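PDB 4XAB: EvdO2 from Micromonospora carbonacea, which is a phytanoyl-CoA dioxygenase-family oxygenase that probably catalyses an iron- and 2-oxoglutarate-dependent oxidative cyclization in orthosomycin biosynthesis. Local coordinates for residues 119-124 with 221-226; 153-158 with 196-201. All coordinates share one frame; numbering follows the deposited sequence.

Contacts 1 and 2 lie on the same side of the chain's centre, their own centres about 13 Å apart, within one double-stranded beta-helix domain. Along the chain contact 2 is nested inside contact 1, in the order 119-124, 153-158, 196-201, 221-226. Contact 1 joins the loops next to the paired strands 110-118 and 226-234 of the larger sheet; contact 2 leads from strand 139-149 of that sheet to strand 197-198 of the smaller one, which also holds strand 215-217. The contacts meet where L221 N lies 2.8 Å from E156 O, a probable hydrogen bond. Both thus hold together loops that connect strands of the two sheets, the smaller bearing the nickel ligand H215.

Contact 1 of 2, residues 119-124 with 221-226; sequences PPRYGA and LTDQPR
Two torsions fold R121 back over the neighbouring loop: CG stands beside the backbone N (chi1 -63°), and the chain then bends sharply at chi2 (-58°) before running out extended. D223 likewise sets its CG beside the backbone N, and the two side chains cross obliquely. R121 NE donates to D223 OD1 across 3.0 Å in a salt bridge. The carboxylate oxygen lies close to the guanidinium plane, at its edge, whereas NE comes from above the carboxylate plane; the two planes are 65° apart, so the pair is joined through one good bond. L221 O lies over one guanidinium face, 2.6 Å from R121 NH1 but at an angle too poor for a hydrogen bond; its partial negative charge probably still suits the cation.

The backbone that presents R121 is a type II beta turn from P119 to Y122, closed by Y122 N to P119 O (3.2 Å). Proline, with its fixed phi, fits the second position, and R121 takes the positive phi of the third. Here the turn leaves strand 110-118 of the double-stranded beta-helix and lies against the loop leading into its partner, strand 226-234. R121 N donates to T222 O (2.9 Å), nearly along the C=O axis. Beside it the ring of P120 packs on the loop: CB rests on D223 O at 3.4 Å, while CG meets CD of P225 at 4.0 Å, the apolar contact of the pair.

Within 221-226, T222 OG1 receives R226 NH2 at 3.0 Å and is also hydrogen-bonded to N220 OD1. The amide of N220 bridges the two loops, its ND2 donating to both P119 O and Q224 O.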
loop_
_atom_site.group_PDB
_atom_site.type_symbol
_atom_site.label_atom_id
_atom_site.label_comp_id
_atom_site.label_asym_id
_atom_site.label_seq_id
_atom_site.Cartn_x
_atom_site.Cartn_y
_atom_site.Cartn_z
ATOM N N PRO A 119 4.190 14.079 -0.659
ATOM C CA PRO A 119 4.357 15.517 -0.445
ATOM C C PRO A 119 3.351 16.317 -1.256
ATOM O O PRO A 119 2.850 15.812 -2.259
ATOM C CB PRO A 119 5.787 15.789 -0.934
ATOM C CG PRO A 119 6.449 14.466 -0.973
ATOM C CD PRO A 119 5.394 13.455 -1.229
ATOM N N PRO A 120 3.056 17.554 -0.830
ATOM C CA PRO A 120 2.248 18.449 -1.662
ATOM C C PRO A 120 2.872 18.602 -3.041
ATOM O O PRO A 120 4.098 18.684 -3.146
ATOM C CB PRO A 120 2.281 19.785 -0.902
ATOM C CG PRO A 120 2.704 19.443 0.486
ATOM C CD PRO A 120 3.577 18.230 0.373
ATOM N N ARG A 121 2.036 18.602 -4.071
ATOM C CA ARG A 121 2.465 18.808 -5.452
ATOM C C ARG A 121 3.454 17.765 -5.936
ATOM O O ARG A 121 4.174 17.992 -6.905
ATOM C CB ARG A 121 3.054 20.206 -5.614
ATOM C CG ARG A 121 2.031 21.289 -5.345
ATOM C CD ARG A 121 0.846 21.133 -6.274
ATOM N NE ARG A 121 -0.166 22.166 -6.069
ATOM C CZ ARG A 121 -1.224 22.330 -6.856
ATOM N NH1 ARG A 121 -1.400 21.526 -7.899
ATOM N NH2 ARG A 121 -2.098 23.294 -6.607
ATOM N N TYR A 122 3.474 16.610 -5.280
ATOM C CA TYR A 122 4.317 15.518 -5.733
ATOM C C TYR A 122 3.781 15.016 -7.065
ATOM O O TYR A 122 2.694 14.448 -7.121
ATOM C CB TYR A 122 4.360 14.391 -4.702
ATOM C CG TYR A 122 5.347 13.308 -5.077
ATOM C CD1 TYR A 122 6.715 13.543 -5.012
ATOM C CD2 TYR A 122 4.913 12.070 -5.531
ATOM C CE1 TYR A 122 7.625 12.569 -5.369
ATOM C CE2 TYR A 122 5.820 11.092 -5.893
ATOM C CZ TYR A 122 7.170 11.350 -5.806
ATOM O OH TYR A 122 8.078 10.379 -6.161
ATOM N N GLY A 123 4.549 15.223 -8.132
ATOM C CA GLY A 123 4.045 15.032 -9.483
ATOM C C GLY A 123 4.219 13.671 -10.130
ATOM O O GLY A 123 3.661 13.425 -11.205
ATOM N N ALA A 124 4.966 12.779 -9.491
ATOM C CA ALA A 124 5.114 11.425 -10.021
ATOM C C ALA A 124 3.965 10.530 -9.558
ATOM O O ALA A 124 3.598 10.542 -8.382
ATOM C CB ALA A 124 6.443 10.816 -9.600
ATOM N N LEU A 221 -1.740 16.327 -6.689
ATOM C CA LEU A 221 -1.860 17.660 -7.262
ATOM C C LEU A 221 -2.375 18.690 -6.266
ATOM O O LEU A 221 -2.793 19.767 -6.659
ATOM C CB LEU A 221 -2.787 17.632 -8.482
ATOM C CG LEU A 221 -2.433 16.580 -9.538
ATOM C CD1 LEU A 221 -3.478 16.548 -10.641
ATOM C CD2 LEU A 221 -1.041 16.821 -10.108
ATOM N N THR A 222 -2.342 18.367 -4.981
ATOM C CA THR A 222 -2.885 19.266 -3.970
ATOM C C THR A 222 -1.767 19.858 -3.123
ATOM O O THR A 222 -0.635 19.382 -3.149
ATOM C CB THR A 222 -3.893 18.555 -3.032
ATOM O OG1 THR A 222 -3.176 17.809 -2.044
ATOM C CG2 THR A 222 -4.829 17.632 -3.809
ATOM N N ASP A 223 -2.087 20.891 -2.353
ATOM C CA ASP A 223 -1.064 21.560 -1.573
ATOM C C ASP A 223 -0.892 20.963 -0.182
ATOM O O ASP A 223 -0.199 21.543 0.652
ATOM C CB ASP A 223 -1.377 23.057 -1.479
ATOM C CG ASP A 223 -1.173 23.773 -2.806
ATOM O OD1 ASP A 223 -0.101 23.587 -3.419
ATOM O OD2 ASP A 223 -2.083 24.509 -3.245
ATOM N N GLN A 224 -1.477 19.787 0.048
ATOM C CA GLN A 224 -1.416 19.130 1.352
ATOM C C GLN A 224 -0.804 17.746 1.230
ATOM O O GLN A 224 -1.110 17.022 0.278
ATOM C CB GLN A 224 -2.812 19.010 1.981
ATOM C CG GLN A 224 -3.506 20.351 2.233
ATOM C CD GLN A 224 -4.055 20.964 0.959
ATOM O OE1 GLN A 224 -4.565 20.255 0.086
ATOM N NE2 GLN A 224 -3.942 22.285 0.837
ATOM N N PRO A 225 0.038 17.357 2.205
ATOM C CA PRO A 225 0.612 16.006 2.169
ATOM C C PRO A 225 -0.484 14.972 2.342
ATOM O O PRO A 225 -1.508 15.262 2.959
ATOM C CB PRO A 225 1.583 15.986 3.360
ATOM C CG PRO A 225 1.632 17.410 3.873
ATOM C CD PRO A 225 0.356 18.053 3.459
ATOM N N ARG A 226 -0.280 13.783 1.784
ATOM C CA ARG A 226 -1.241 12.708 1.907
ATOM C C ARG A 226 -0.528 11.484 2.439
ATOM O O ARG A 226 0.410 10.990 1.811
ATOM C CB ARG A 226 -1.890 12.408 0.563
ATOM C CG ARG A 226 -2.421 13.652 -0.110
ATOM C CD ARG A 226 -3.711 14.106 0.550
ATOM N NE ARG A 226 -4.050 15.448 0.112
ATOM C CZ ARG A 226 -5.259 15.981 0.218
ATOM N NH1 ARG A 226 -6.248 15.274 0.745
ATOM N NH2 ARG A 226 -5.474 17.217 -0.207
#

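Contact 2 of 2, residues 153-158 with 196-201; sequences ATVESG and AVACPL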
loop_
_atom_site.group_PDB
_atom_site.type_symbol
_atom_site.label_atom_id
_atom_site.label_comp_id
_atom_site.label_asym_id
_atom_site.label_seq_id
_atom_site.Cartn_x
_atom_site.Cartn_y
_atom_site.Cartn_z
ATOM N N ALA A 153 -8.347 11.046 0.758
ATOM C CA ALA A 153 -7.684 10.554 -0.434
ATOM C C ALA A 153 -8.623 10.700 -1.618
ATOM O O ALA A 153 -9.705 10.122 -1.634
ATOM C CB ALA A 153 -7.264 9.118 -0.262
ATOM N N THR A 154 -8.220 11.504 -2.592
ATOM C CA THR A 154 -9.028 11.713 -3.788
ATOM C C THR A 154 -8.234 11.353 -5.028
ATOM O O THR A 154 -7.030 11.085 -4.951
ATOM C CB THR A 154 -9.476 13.169 -3.923
ATOM O OG1 THR A 154 -8.311 13.979 -4.130
ATOM C CG2 THR A 154 -10.182 13.626 -2.670
ATOM N N VAL A 155 -8.883 11.394 -6.183
ATOM C CA VAL A 155 -8.148 11.105 -7.401
ATOM C C VAL A 155 -7.038 12.138 -7.569
ATOM O O VAL A 155 -5.917 11.790 -7.929
ATOM C CB VAL A 155 -9.057 11.067 -8.636
ATOM C CG1 VAL A 155 -8.220 11.048 -9.894
ATOM C CG2 VAL A 155 -9.946 9.814 -8.579
ATOM N N GLU A 156 -7.331 13.392 -7.236
ATOM C CA GLU A 156 -6.348 14.455 -7.413
ATOM C C GLU A 156 -5.256 14.468 -6.352
ATOM O O GLU A 156 -4.234 15.119 -6.531
ATOM C CB GLU A 156 -7.041 15.813 -7.436
ATOM C CG GLU A 156 -7.907 16.028 -8.651
ATOM C CD GLU A 156 -8.434 17.442 -8.734
ATOM O OE1 GLU A 156 -9.086 17.770 -9.749
ATOM O OE2 GLU A 156 -8.194 18.220 -7.784
ATOM N N SER A 157 -5.454 13.761 -5.246
ATOM C CA SER A 157 -4.443 13.754 -4.192
ATOM C C SER A 157 -3.606 12.478 -4.243
ATOM O O SER A 157 -2.668 12.309 -3.468
ATOM C CB SER A 157 -5.098 13.913 -2.816
ATOM O OG SER A 157 -5.672 12.687 -2.397
ATOM N N GLY A 158 -3.956 11.584 -5.160
ATOM C CA GLY A 158 -3.210 10.351 -5.346
ATOM C C GLY A 158 -3.784 9.102 -4.696
ATOM O O GLY A 158 -3.037 8.257 -4.209
ATOM N N ALA A 196 -9.989 0.843 -15.237
ATOM C CA ALA A 196 -9.647 1.110 -13.842
ATOM C C ALA A 196 -10.816 1.667 -13.037
ATOM O O ALA A 196 -11.715 2.344 -13.562
ATOM C CB ALA A 196 -8.464 2.077 -13.757
ATOM N N VAL A 197 -10.778 1.392 -11.741
ATOM C CA VAL A 197 -11.752 1.920 -10.804
ATOM C C VAL A 197 -11.018 2.635 -9.671
ATOM O O VAL A 197 -10.105 2.072 -9.085
ATOM C CB VAL A 197 -12.653 0.784 -10.252
ATOM C CG1 VAL A 197 -13.539 1.315 -9.160
ATOM C CG2 VAL A 197 -13.494 0.186 -11.383
ATOM N N ALA A 198 -11.402 3.878 -9.368
ATOM C CA ALA A 198 -10.704 4.639 -8.330
ATOM C C ALA A 198 -11.362 4.447 -6.982
ATOM O O ALA A 198 -12.572 4.259 -6.909
ATOM C CB ALA A 198 -10.660 6.140 -8.683
ATOM N N CYS A 199 -10.559 4.538 -5.924
ATOM C CA CYS A 199 -11.031 4.319 -4.563
ATOM C C CYS A 199 -10.725 5.488 -3.636
ATOM O O CYS A 199 -9.843 5.393 -2.775
ATOM C CB CYS A 199 -10.413 3.035 -4.001
ATOM S SG CYS A 199 -11.083 1.575 -4.806
ATOM N N PRO A 200 -11.467 6.595 -3.792
ATOM C CA PRO A 200 -11.275 7.683 -2.832
ATOM C C PRO A 200 -11.705 7.262 -1.427
ATOM O O PRO A 200 -12.535 6.359 -1.275
ATOM C CB PRO A 200 -12.164 8.796 -3.386
ATOM C CG PRO A 200 -12.260 8.502 -4.858
ATOM C CD PRO A 200 -12.358 6.995 -4.895
ATOM N N LEU A 201 -11.112 7.901 -0.423
ATOM C CA LEU A 201 -11.335 7.570 0.979
ATOM C C LEU A 201 -11.391 8.820 1.818
ATOM O O LEU A 201 -10.775 9.831 1.483
ATOM C CB LEU A 201 -10.222 6.684 1.525
ATOM C CG LEU A 201 -10.063 5.315 0.863
ATOM C CD1 LEU A 201 -8.812 4.658 1.393
ATOM C CD2 LEU A 201 -11.289 4.415 1.104
#
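The flat groups here are peptide units, and they meet at their edges. L201 O receives A153 N in its carbonyl plane at 2.8 Å, along an almost straight N-H (175°). In return A153 O, through an in-plane lone pair, accepts L201 N at 2.9 Å. P200 CA and CB lie against the same oxygen, CA only 3.1 Å from A153 O. The methyl of A153 sits 4.2 Å from L201 CB; pointing toward the partner, it takes up little room where the CA atoms of A153 and L201 are only 4.9 Å apart.

The two bonds make A153 and L201 a single antiparallel hydrogen-bonded bridge, just past the end of strand 139-149. It ties the larger sheet of the double-stranded beta-helix to the chain leaving strand 197-198 of the smaller sheet. The ring of P200 fixes phi (-65°) just before L201. L201 packs against I25 and V207, whose strands belong to the larger sheet, and its side chain is about 14 Å from the nickel ion.

After A153 the chain turns, and V155 makes the next touch. It sets CG2 beside the backbone N and anti to the carbonyl carbon, so that this branch touches A198 CB at 3.7 Å; H161 of strand 160-162 meets both residues. T154 N donates to S157 OG at 2.8 Å and S157 N returns a weak bond to T154 OG1; together with the backbone bond S157 N to T154 O they close the turn. G158, with positive phi, takes backbone angles at which a CB would press on the preceding carbonyl.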